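Local coordinates for GTPase-activating protein GYP1 (Saccharomyces cerevisiae, PDB 1FKM) that stimulates GTP hydrolysis by Ypt/Rab GTPases such as Ypt1 and Ypt7, supplying an arginine and a glutamine finger in trans through its TBC domain, at residues A[39-44]-A[143-147]; A[44-49]-A[176-181]; A[214-218]-A[336-340]. All coordinates share one frame; numbering follows the deposited sequence.

Contact 1. Residues A[39-44]-A[143-147]; sequences RPVVWK and TFLTE
Pro40 and Lys44, one turn apart on helix 39-46, meet Thr143, Phe144 and Glu147 at the C-terminal end of helix 133-145, a buried helix-to-helix contact inside the all-helical Rab-GAP (TBC) domain. The two backbones come nearest at Pro40 and Phe144, whose CA atoms are 5.1 Å apart. Pro40 presses its ring against the end of the second helix: CG lies 3.5 Å from Thr143 O, which also accepts a hydrogen bond from Thr146 OG1 in the carbonyl plane. Lys44 runs extended beyond CG and lays its chain across the Phe144 ring. Its CE stands 3.7 Å above the ring centre, only 6° off the normal, and NZ follows over the same ring in a cation-pi contact at 4.7 Å from the centroid. Thr143 turns its methyl CG2 over the six-membered ring of Trp43, 4.1 Å from the centroid, as a CH-pi contact, while OG1 is bonded to Pro139 O. Behind this first shell, Asp255 OD1 of helix 247-261 accepts a hydrogen bond from Trp43 NE1 and forms a salt bridge with Arg39 NE, which would hold the indole in place. Lys44 NZ has its stronger salt bridge with Asp177 OD2 of helix 168-186; Glu147 OE1 is 3.5 Å from NZ. Two waters bridge this longer pair: one accepts from NZ and donates to Glu147 OE2, the other accepts from NZ and donates to Phe144 O and Glu147 OE1.

Contact 2. Residues A[44-49]-A[176-181]; sequences KLLIGY and ADTFWC
Lys44 and Tyr49 both reach the carboxylate of Asp177, so the polar part of this contact centres on one buried acid of helix 168-186. Lys44 NZ gives a salt-bridging hydrogen bond to Asp177 OD2 at 3.0 Å, and Tyr49 OH donates to Asp177 OD1 at 2.7 Å. Both donors approach from out of the carboxylate plane, by 39° and 36° respectively. The phenol ring is steeply inclined to that plane. From helix 57-74, Arg65 forms a second salt bridge to OD2, and Lys64 O accepts a hydrogen bond from Trp180 NE1.

The aromatic contacts lie around the same tyrosine. Its ring is nearly parallel to the five-membered ring of Trp180, with planes 19° apart, but the centroids are 5.6 Å from each other and there is little face-to-face stacking; the close touch is instead Tyr49 CE1 against Trp180 CB at 3.3 Å. Cys181 SG sits obliquely to the Tyr49 ring, 4.3 Å from its centroid, in a sulfur-aromatic contact.

Apolar packing is added by Ile47, whose CG2 meets Cys181 SG at 3.9 Å. At the end of helix 39-46 the chain turns in a Schellman motif, with Gly48 at positive phi; Tyr49 N bonds back to Lys44 O and Gly48 N to Leu45 O. The Tyr49 ring, trans to its own amide nitrogen about CA-CB, extends from this turn to the acid.

Two cationic groups and a phenol hydroxyl converge on Asp177, an arrangement that would be expected to stabilise its charged form in this buried setting and to tie the end of helix 39-46 to helix 168-186 of the TBC domain.

Contact 3. Residues A[214-218]-A[336-340]; sequences IDADL and LIKWS
Asp215, at the N-cap of helix 216-224, faces Ile337 and Ser340 where helix 324-338 gives way to helix 340-343; its side chain caps helix 216-224 and also bonds to Ser340, the first residue of helix 340-343. Its CB packs against the end of Ile337, 3.7 Å from CD1. From there CG lies anti to the backbone N (chi1 -163°), which carries the carboxylate onward between the two segments. OD1 turns back to its own chain and accepts the capping bond from Leu218 N at 3.1 Å; the N-H points at it with an angle of 153°, and the nitrogen lies well above the carboxylate plane, 62° out of it. OD2 crosses the gap instead, taking the hydroxyl hydrogen of Ser340 OG at 2.5 Å, on its syn side and slightly out of the carboxylate plane.

Beside this polar pair runs an apolar strip. Leu218 puts CD2 at 4.2 Å from both Leu336 CG and Ile337 CD1, and the exposed Ile214 meets that same CD1 through CG1. Leu343 touches both Leu218 and Leu336, extending the strip into helix 340-343.

The carboxylate thus divides its oxygens, one committed to the helix cap and the other to a serine hydroxyl across the contact, and the two bonds together would restrain its rotation.

Contacts 1 and 2 are neighbours, with centres 9 Å apart; they share Lys44 and helix 39-46, and use helices 133-145 and 168-186, which follow each other in the chain. Their segments alternate along the sequence, and they touch directly where Phe144 packs on Cys181, Thr178 and Asp177. Lys44 thus joins helix 39-46 to both later helices in a buried part of the TBC domain. Contact 3 comes later in the chain, on the opposite side of its centre, about 36 Å between centres from each of the others, linking helix 216-224 to helices that follow the unmodelled 263-322. All three lie away from the arginine and glutamine fingers, Arg96 and Gln131.

Contact 1. Residues A[39-44]-A[143-147]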
loop_
_atom_site.group_PDB
_atom_site.type_symbol
_atom_site.label_atom_id
_atom_site.label_comp_id
_atom_site.label_asym_id
_atom_site.label_seq_id
_atom_site.Cartn_x
_atom_site.Cartn_y
_atom_site.Cartn_z
ATOM N N ARG A 39 -14.355 -1.549 -2.372
ATOM C CA ARG A 39 -12.940 -1.786 -2.107
ATOM C C ARG A 39 -12.576 -2.909 -1.142
ATOM O O ARG A 39 -11.698 -3.717 -1.445
ATOM C CB ARG A 39 -12.241 -0.495 -1.668
ATOM C CG ARG A 39 -11.951 0.443 -2.822
ATOM C CD ARG A 39 -10.841 1.434 -2.482
ATOM N NE ARG A 39 -10.511 2.268 -3.632
ATOM C CZ ARG A 39 -10.936 3.515 -3.808
ATOM N NH1 ARG A 39 -11.717 4.095 -2.903
ATOM N NH2 ARG A 39 -10.580 4.184 -4.896
ATOM N N PRO A 40 -13.219 -2.977 0.033
ATOM C CA PRO A 40 -12.866 -4.053 0.963
ATOM C C PRO A 40 -12.847 -5.428 0.297
ATOM O O PRO A 40 -11.820 -6.109 0.286
ATOM C CB PRO A 40 -13.942 -3.940 2.038
ATOM C CG PRO A 40 -14.190 -2.456 2.081
ATOM C CD PRO A 40 -14.264 -2.112 0.610
ATOM N N VAL A 41 -13.983 -5.821 -0.268
ATOM C CA VAL A 41 -14.087 -7.119 -0.927
ATOM C C VAL A 41 -13.160 -7.272 -2.131
ATOM O O VAL A 41 -12.432 -8.261 -2.238
ATOM C CB VAL A 41 -15.532 -7.390 -1.381
ATOM C CG1 VAL A 41 -15.582 -8.634 -2.257
ATOM C CG2 VAL A 41 -16.421 -7.583 -0.162
ATOM N N VAL A 42 -13.172 -6.291 -3.027
ATOM C CA VAL A 42 -12.349 -6.366 -4.231
ATOM C C VAL A 42 -10.856 -6.403 -3.944
ATOM O O VAL A 42 -10.127 -7.148 -4.593
ATOM C CB VAL A 42 -12.672 -5.203 -5.203
ATOM C CG1 VAL A 42 -11.792 -5.301 -6.447
ATOM C CG2 VAL A 42 -14.146 -5.267 -5.606
ATOM N N TRP A 43 -10.386 -5.607 -2.985
ATOM C CA TRP A 43 -8.967 -5.633 -2.651
ATOM C C TRP A 43 -8.567 -7.020 -2.130
ATOM O O TRP A 43 -7.505 -7.540 -2.472
ATOM C CB TRP A 43 -8.643 -4.576 -1.593
ATOM C CG TRP A 43 -8.374 -3.213 -2.151
ATOM C CD1 TRP A 43 -8.874 -2.677 -3.315
ATOM C CD2 TRP A 43 -7.588 -2.182 -1.539
ATOM N NE1 TRP A 43 -8.444 -1.372 -3.455
ATOM C CE2 TRP A 43 -7.656 -1.045 -2.381
ATOM C CE3 TRP A 43 -6.833 -2.108 -0.359
ATOM C CZ2 TRP A 43 -7.000 0.149 -2.079
ATOM C CZ3 TRP A 43 -6.178 -0.911 -0.057
ATOM C CH2 TRP A 43 -6.267 0.195 -0.914
ATOM N N LYS A 44 -9.413 -7.615 -1.298
ATOM C CA LYS A 44 -9.111 -8.938 -0.752
ATOM C C LYS A 44 -9.100 -9.998 -1.850
ATOM O O LYS A 44 -8.299 -10.934 -1.808
ATOM C CB LYS A 44 -10.112 -9.300 0.342
ATOM C CG LYS A 44 -10.022 -8.373 1.556
ATOM C CD LYS A 44 -11.083 -8.689 2.599
ATOM C CE LYS A 44 -11.129 -7.604 3.681
ATOM N NZ LYS A 44 -12.238 -7.824 4.652
ATOM N N THR A 143 -8.830 1.015 4.554
ATOM C CA THR A 143 -9.824 0.557 3.587
ATOM C C THR A 143 -10.699 -0.567 4.153
ATOM O O THR A 143 -11.924 -0.573 3.979
ATOM C CB THR A 143 -9.138 0.071 2.295
ATOM O OG1 THR A 143 -8.428 1.167 1.705
ATOM C CG2 THR A 143 -10.161 -0.456 1.301
ATOM N N PHE A 144 -10.086 -1.525 4.837
ATOM C CA PHE A 144 -10.863 -2.617 5.412
ATOM C C PHE A 144 -11.782 -2.116 6.524
ATOM O O PHE A 144 -12.834 -2.698 6.781
ATOM C CB PHE A 144 -9.924 -3.705 5.930
ATOM C CG PHE A 144 -9.175 -4.412 4.842
ATOM C CD1 PHE A 144 -9.482 -4.176 3.502
ATOM C CD2 PHE A 144 -8.158 -5.313 5.147
ATOM C CE1 PHE A 144 -8.784 -4.824 2.481
ATOM C CE2 PHE A 144 -7.460 -5.962 4.138
ATOM C CZ PHE A 144 -7.772 -5.717 2.801
ATOM N N LEU A 145 -11.383 -1.029 7.176
ATOM C CA LEU A 145 -12.184 -0.433 8.242
ATOM C C LEU A 145 -13.503 0.100 7.688
ATOM O O LEU A 145 -14.515 0.061 8.374
ATOM C CB LEU A 145 -11.448 0.750 8.882
ATOM C CG LEU A 145 -10.858 0.691 10.289
ATOM C CD1 LEU A 145 -10.296 2.071 10.629
ATOM C CD2 LEU A 145 -11.922 0.294 11.309
ATOM N N THR A 146 -13.490 0.603 6.453
ATOM C CA THR A 146 -14.703 1.180 5.874
ATOM C C THR A 146 -15.851 0.196 5.748
ATOM O O THR A 146 -17.007 0.599 5.699
ATOM C CB THR A 146 -14.451 1.836 4.478
ATOM O OG1 THR A 146 -14.076 0.839 3.518
ATOM C CG2 THR A 146 -13.353 2.891 4.578
ATOM N N GLU A 147 -15.536 -1.092 5.698
ATOM C CA GLU A 147 -16.575 -2.108 5.581
ATOM C C GLU A 147 -17.451 -2.167 6.835
ATOM O O GLU A 147 -18.559 -2.693 6.792
ATOM C CB GLU A 147 -15.946 -3.483 5.346
ATOM C CG GLU A 147 -16.928 -4.511 4.820
ATOM C CD GLU A 147 -16.275 -5.843 4.511
ATOM O OE1 GLU A 147 -15.299 -6.210 5.197
ATOM O OE2 GLU A 147 -16.749 -6.529 3.585
HETATM O O HOH W 1 -12.998 -5.383 6.108
HETATM O O HOH W 2 -14.562 -8.166 3.078
#

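Contact 2. Residues A[44-49]-A[176-181]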
loop_
_atom_site.group_PDB
_atom_site.type_symbol
_atom_site.label_atom_id
_atom_site.label_comp_id
_atom_site.label_asym_id
_atom_site.label_seq_id
_atom_site.Cartn_x
_atom_site.Cartn_y
_atom_site.Cartn_z
ATOM N N LYS A 44 -9.413 -7.615 -1.298
ATOM C CA LYS A 44 -9.111 -8.938 -0.752
ATOM C C LYS A 44 -9.100 -9.998 -1.850
ATOM O O LYS A 44 -8.299 -10.934 -1.808
ATOM C CB LYS A 44 -10.112 -9.300 0.342
ATOM C CG LYS A 44 -10.022 -8.373 1.556
ATOM C CD LYS A 44 -11.083 -8.689 2.599
ATOM C CE LYS A 44 -11.129 -7.604 3.681
ATOM N NZ LYS A 44 -12.238 -7.824 4.652
ATOM N N LEU A 45 -9.972 -9.844 -2.841
ATOM C CA LEU A 45 -10.015 -10.796 -3.951
ATOM C C LEU A 45 -8.794 -10.628 -4.857
ATOM O O LEU A 45 -8.155 -11.605 -5.236
ATOM C CB LEU A 45 -11.292 -10.605 -4.782
ATOM C CG LEU A 45 -12.620 -11.074 -4.174
ATOM C CD1 LEU A 45 -13.786 -10.510 -4.980
ATOM C CD2 LEU A 45 -12.658 -12.605 -4.156
ATOM N N LEU A 46 -8.456 -9.384 -5.188
ATOM C CA LEU A 46 -7.324 -9.134 -6.077
ATOM C C LEU A 46 -5.963 -9.518 -5.509
ATOM O O LEU A 46 -5.084 -9.961 -6.247
ATOM C CB LEU A 46 -7.298 -7.660 -6.498
ATOM C CG LEU A 46 -8.475 -7.198 -7.363
ATOM C CD1 LEU A 46 -8.392 -5.686 -7.585
ATOM C CD2 LEU A 46 -8.457 -7.949 -8.695
ATOM N N ILE A 47 -5.783 -9.355 -4.205
ATOM C CA ILE A 47 -4.499 -9.676 -3.592
ATOM C C ILE A 47 -4.343 -11.174 -3.312
ATOM O O ILE A 47 -3.278 -11.631 -2.883
ATOM C CB ILE A 47 -4.287 -8.852 -2.290
ATOM C CG1 ILE A 47 -2.793 -8.784 -1.966
ATOM C CG2 ILE A 47 -5.076 -9.465 -1.132
ATOM C CD1 ILE A 47 -2.462 -7.859 -0.823
ATOM N N GLY A 48 -5.402 -11.933 -3.564
ATOM C CA GLY A 48 -5.351 -13.373 -3.363
ATOM C C GLY A 48 -5.659 -13.857 -1.959
ATOM O O GLY A 48 -5.226 -14.939 -1.561
ATOM N N TYR A 49 -6.405 -13.064 -1.200
ATOM C CA TYR A 49 -6.750 -13.444 0.159
ATOM C C TYR A 49 -8.105 -14.135 0.144
ATOM O O TYR A 49 -8.212 -15.319 0.452
ATOM C CB TYR A 49 -6.785 -12.202 1.061
ATOM C CG TYR A 49 -7.242 -12.465 2.481
ATOM C CD1 TYR A 49 -6.595 -13.401 3.286
ATOM C CD2 TYR A 49 -8.293 -11.730 3.037
ATOM C CE1 TYR A 49 -6.980 -13.592 4.619
ATOM C CE2 TYR A 49 -8.681 -11.912 4.363
ATOM C CZ TYR A 49 -8.021 -12.840 5.146
ATOM O OH TYR A 49 -8.391 -12.987 6.463
ATOM N N ALA A 176 -6.838 -9.357 11.544
ATOM C CA ALA A 176 -6.456 -10.575 10.836
ATOM C C ALA A 176 -6.443 -10.357 9.317
ATOM O O ALA A 176 -5.472 -10.705 8.637
ATOM C CB ALA A 176 -7.421 -11.702 11.203
ATOM N N ASP A 177 -7.517 -9.781 8.787
ATOM C CA ASP A 177 -7.591 -9.534 7.351
ATOM C C ASP A 177 -6.447 -8.618 6.912
ATOM O O ASP A 177 -5.806 -8.865 5.895
ATOM C CB ASP A 177 -8.925 -8.886 6.973
ATOM C CG ASP A 177 -10.116 -9.813 7.191
ATOM O OD1 ASP A 177 -9.914 -11.007 7.516
ATOM O OD2 ASP A 177 -11.263 -9.341 7.023
ATOM N N THR A 178 -6.205 -7.563 7.684
ATOM C CA THR A 178 -5.146 -6.611 7.379
ATOM C C THR A 178 -3.794 -7.323 7.380
ATOM O O THR A 178 -2.984 -7.155 6.462
ATOM C CB THR A 178 -5.146 -5.460 8.414
ATOM O OG1 THR A 178 -6.419 -4.796 8.379
ATOM C CG2 THR A 178 -4.052 -4.443 8.095
ATOM N N PHE A 179 -3.562 -8.126 8.411
ATOM C CA PHE A 179 -2.319 -8.887 8.553
ATOM C C PHE A 179 -2.046 -9.833 7.378
ATOM O O PHE A 179 -0.941 -9.852 6.818
ATOM C CB PHE A 179 -2.361 -9.708 9.846
ATOM C CG PHE A 179 -1.285 -10.749 9.931
ATOM C CD1 PHE A 179 0.033 -10.388 10.188
ATOM C CD2 PHE A 179 -1.585 -12.097 9.713
ATOM C CE1 PHE A 179 1.045 -11.351 10.224
ATOM C CE2 PHE A 179 -0.580 -13.068 9.746
ATOM C CZ PHE A 179 0.736 -12.696 10.000
ATOM N N TRP A 180 -3.038 -10.639 7.016
ATOM C CA TRP A 180 -2.853 -11.583 5.914
ATOM C C TRP A 180 -2.676 -10.879 4.569
ATOM O O TRP A 180 -1.962 -11.375 3.692
ATOM C CB TRP A 180 -4.035 -12.558 5.830
ATOM C CG TRP A 180 -4.110 -13.510 6.986
ATOM C CD1 TRP A 180 -5.102 -13.592 7.914
ATOM C CD2 TRP A 180 -3.147 -14.516 7.335
ATOM N NE1 TRP A 180 -4.821 -14.585 8.823
ATOM C CE2 TRP A 180 -3.627 -15.169 8.490
ATOM C CE3 TRP A 180 -1.927 -14.928 6.783
ATOM C CZ2 TRP A 180 -2.932 -16.216 9.108
ATOM C CZ3 TRP A 180 -1.233 -15.974 7.399
ATOM C CH2 TRP A 180 -1.742 -16.603 8.549
ATOM N N CYS A 181 -3.337 -9.739 4.392
ATOM C CA CYS A 181 -3.195 -9.005 3.140
ATOM C C CYS A 181 -1.854 -8.286 3.099
ATOM O O CYS A 181 -1.222 -8.209 2.044
ATOM C CB CYS A 181 -4.359 -8.027 2.952
ATOM S SG CYS A 181 -5.924 -8.901 2.596
#

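Contact 3. Residues A[214-218]-A[336-340]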
loop_
_atom_site.group_PDB
_atom_site.type_symbol
_atom_site.label_atom_id
_atom_site.label_comp_id
_atom_site.label_asym_id
_atom_site.label_seq_id
_atom_site.Cartn_x
_atom_site.Cartn_y
_atom_site.Cartn_z
ATOM N N ILE A 214 15.414 7.447 -20.867
ATOM C CA ILE A 214 14.408 8.314 -21.479
ATOM C C ILE A 214 14.571 9.818 -21.287
ATOM O O ILE A 214 13.907 10.599 -21.968
ATOM C CB ILE A 214 12.972 7.914 -21.045
ATOM C CG1 ILE A 214 12.639 8.485 -19.664
ATOM C CG2 ILE A 214 12.844 6.401 -21.042
ATOM C CD1 ILE A 214 13.413 7.880 -18.536
ATOM N N ASP A 215 15.432 10.232 -20.364
ATOM C CA ASP A 215 15.662 11.659 -20.148
ATOM C C ASP A 215 17.115 11.877 -19.741
ATOM O O ASP A 215 17.406 12.255 -18.603
ATOM C CB ASP A 215 14.735 12.212 -19.061
ATOM C CG ASP A 215 14.639 13.735 -19.098
ATOM O OD1 ASP A 215 15.553 14.383 -19.659
ATOM O OD2 ASP A 215 13.655 14.289 -18.559
ATOM N N ALA A 216 18.020 11.634 -20.685
ATOM C CA ALA A 216 19.450 11.778 -20.453
ATOM C C ALA A 216 19.820 13.166 -19.946
ATOM O O ALA A 216 20.744 13.313 -19.144
ATOM C CB ALA A 216 20.216 11.468 -21.736
ATOM N N ASP A 217 19.101 14.183 -20.410
ATOM C CA ASP A 217 19.376 15.548 -19.987
ATOM C C ASP A 217 19.112 15.742 -18.495
ATOM O O ASP A 217 19.885 16.403 -17.806
ATOM C CB ASP A 217 18.539 16.540 -20.801
ATOM C CG ASP A 217 18.954 16.591 -22.262
ATOM O OD1 ASP A 217 20.165 16.735 -22.529
ATOM O OD2 ASP A 217 18.075 16.491 -23.142
ATOM N N LEU A 218 18.017 15.179 -17.994
ATOM C CA LEU A 218 17.715 15.311 -16.575
ATOM C C LEU A 218 18.757 14.521 -15.791
ATOM O O LEU A 218 19.256 14.978 -14.763
ATOM C CB LEU A 218 16.311 14.780 -16.264
ATOM C CG LEU A 218 15.918 14.756 -14.785
ATOM C CD1 LEU A 218 15.991 16.159 -14.195
ATOM C CD2 LEU A 218 14.507 14.191 -14.644
ATOM N N LEU A 336 8.577 11.224 -11.731
ATOM C CA LEU A 336 9.752 12.087 -11.782
ATOM C C LEU A 336 9.805 12.909 -13.064
ATOM O O LEU A 336 9.991 14.123 -13.016
ATOM C CB LEU A 336 11.030 11.251 -11.679
ATOM C CG LEU A 336 12.354 12.027 -11.746
ATOM C CD1 LEU A 336 12.441 13.022 -10.581
ATOM C CD2 LEU A 336 13.513 11.047 -11.694
ATOM N N ILE A 337 9.653 12.240 -14.204
ATOM C CA ILE A 337 9.718 12.910 -15.499
ATOM C C ILE A 337 8.702 14.038 -15.626
ATOM O O ILE A 337 8.917 14.995 -16.370
ATOM C CB ILE A 337 9.522 11.899 -16.658
ATOM C CG1 ILE A 337 10.643 10.856 -16.632
ATOM C CG2 ILE A 337 9.523 12.621 -18.000
ATOM C CD1 ILE A 337 12.037 11.433 -16.701
ATOM N N LYS A 338 7.598 13.934 -14.896
ATOM C CA LYS A 338 6.578 14.970 -14.948
ATOM C C LYS A 338 7.157 16.307 -14.481
ATOM O O LYS A 338 6.740 17.369 -14.949
ATOM C CB LYS A 338 5.388 14.589 -14.065
ATOM C CG LYS A 338 4.284 15.632 -14.035
ATOM C CD LYS A 338 3.101 15.167 -13.205
ATOM C CE LYS A 338 2.019 16.240 -13.134
ATOM N NZ LYS A 338 1.508 16.610 -14.483
ATOM N N TRP A 339 8.120 16.245 -13.565
ATOM C CA TRP A 339 8.751 17.447 -13.024
ATOM C C TRP A 339 10.054 17.801 -13.746
ATOM O O TRP A 339 10.726 18.767 -13.385
ATOM C CB TRP A 339 9.052 17.253 -11.537
ATOM C CG TRP A 339 7.916 16.665 -10.748
ATOM C CD1 TRP A 339 7.912 15.471 -10.082
ATOM C CD2 TRP A 339 6.619 17.237 -10.550
ATOM N NE1 TRP A 339 6.693 15.263 -9.484
ATOM C CE2 TRP A 339 5.880 16.331 -9.754
ATOM C CE3 TRP A 339 6.009 18.429 -10.967
ATOM C CZ2 TRP A 339 4.562 16.578 -9.367
ATOM C CZ3 TRP A 339 4.698 18.676 -10.581
ATOM C CH2 TRP A 339 3.989 17.751 -9.787
ATOM N N SER A 340 10.399 17.026 -14.767
ATOM C CA SER A 340 11.640 17.231 -15.516
ATOM C C SER A 340 12.016 18.685 -15.835
ATOM O O SER A 340 13.103 19.137 -15.479
ATOM C CB SER A 340 11.606 16.421 -16.813
ATOM O OG SER A 340 12.874 16.439 -17.447
#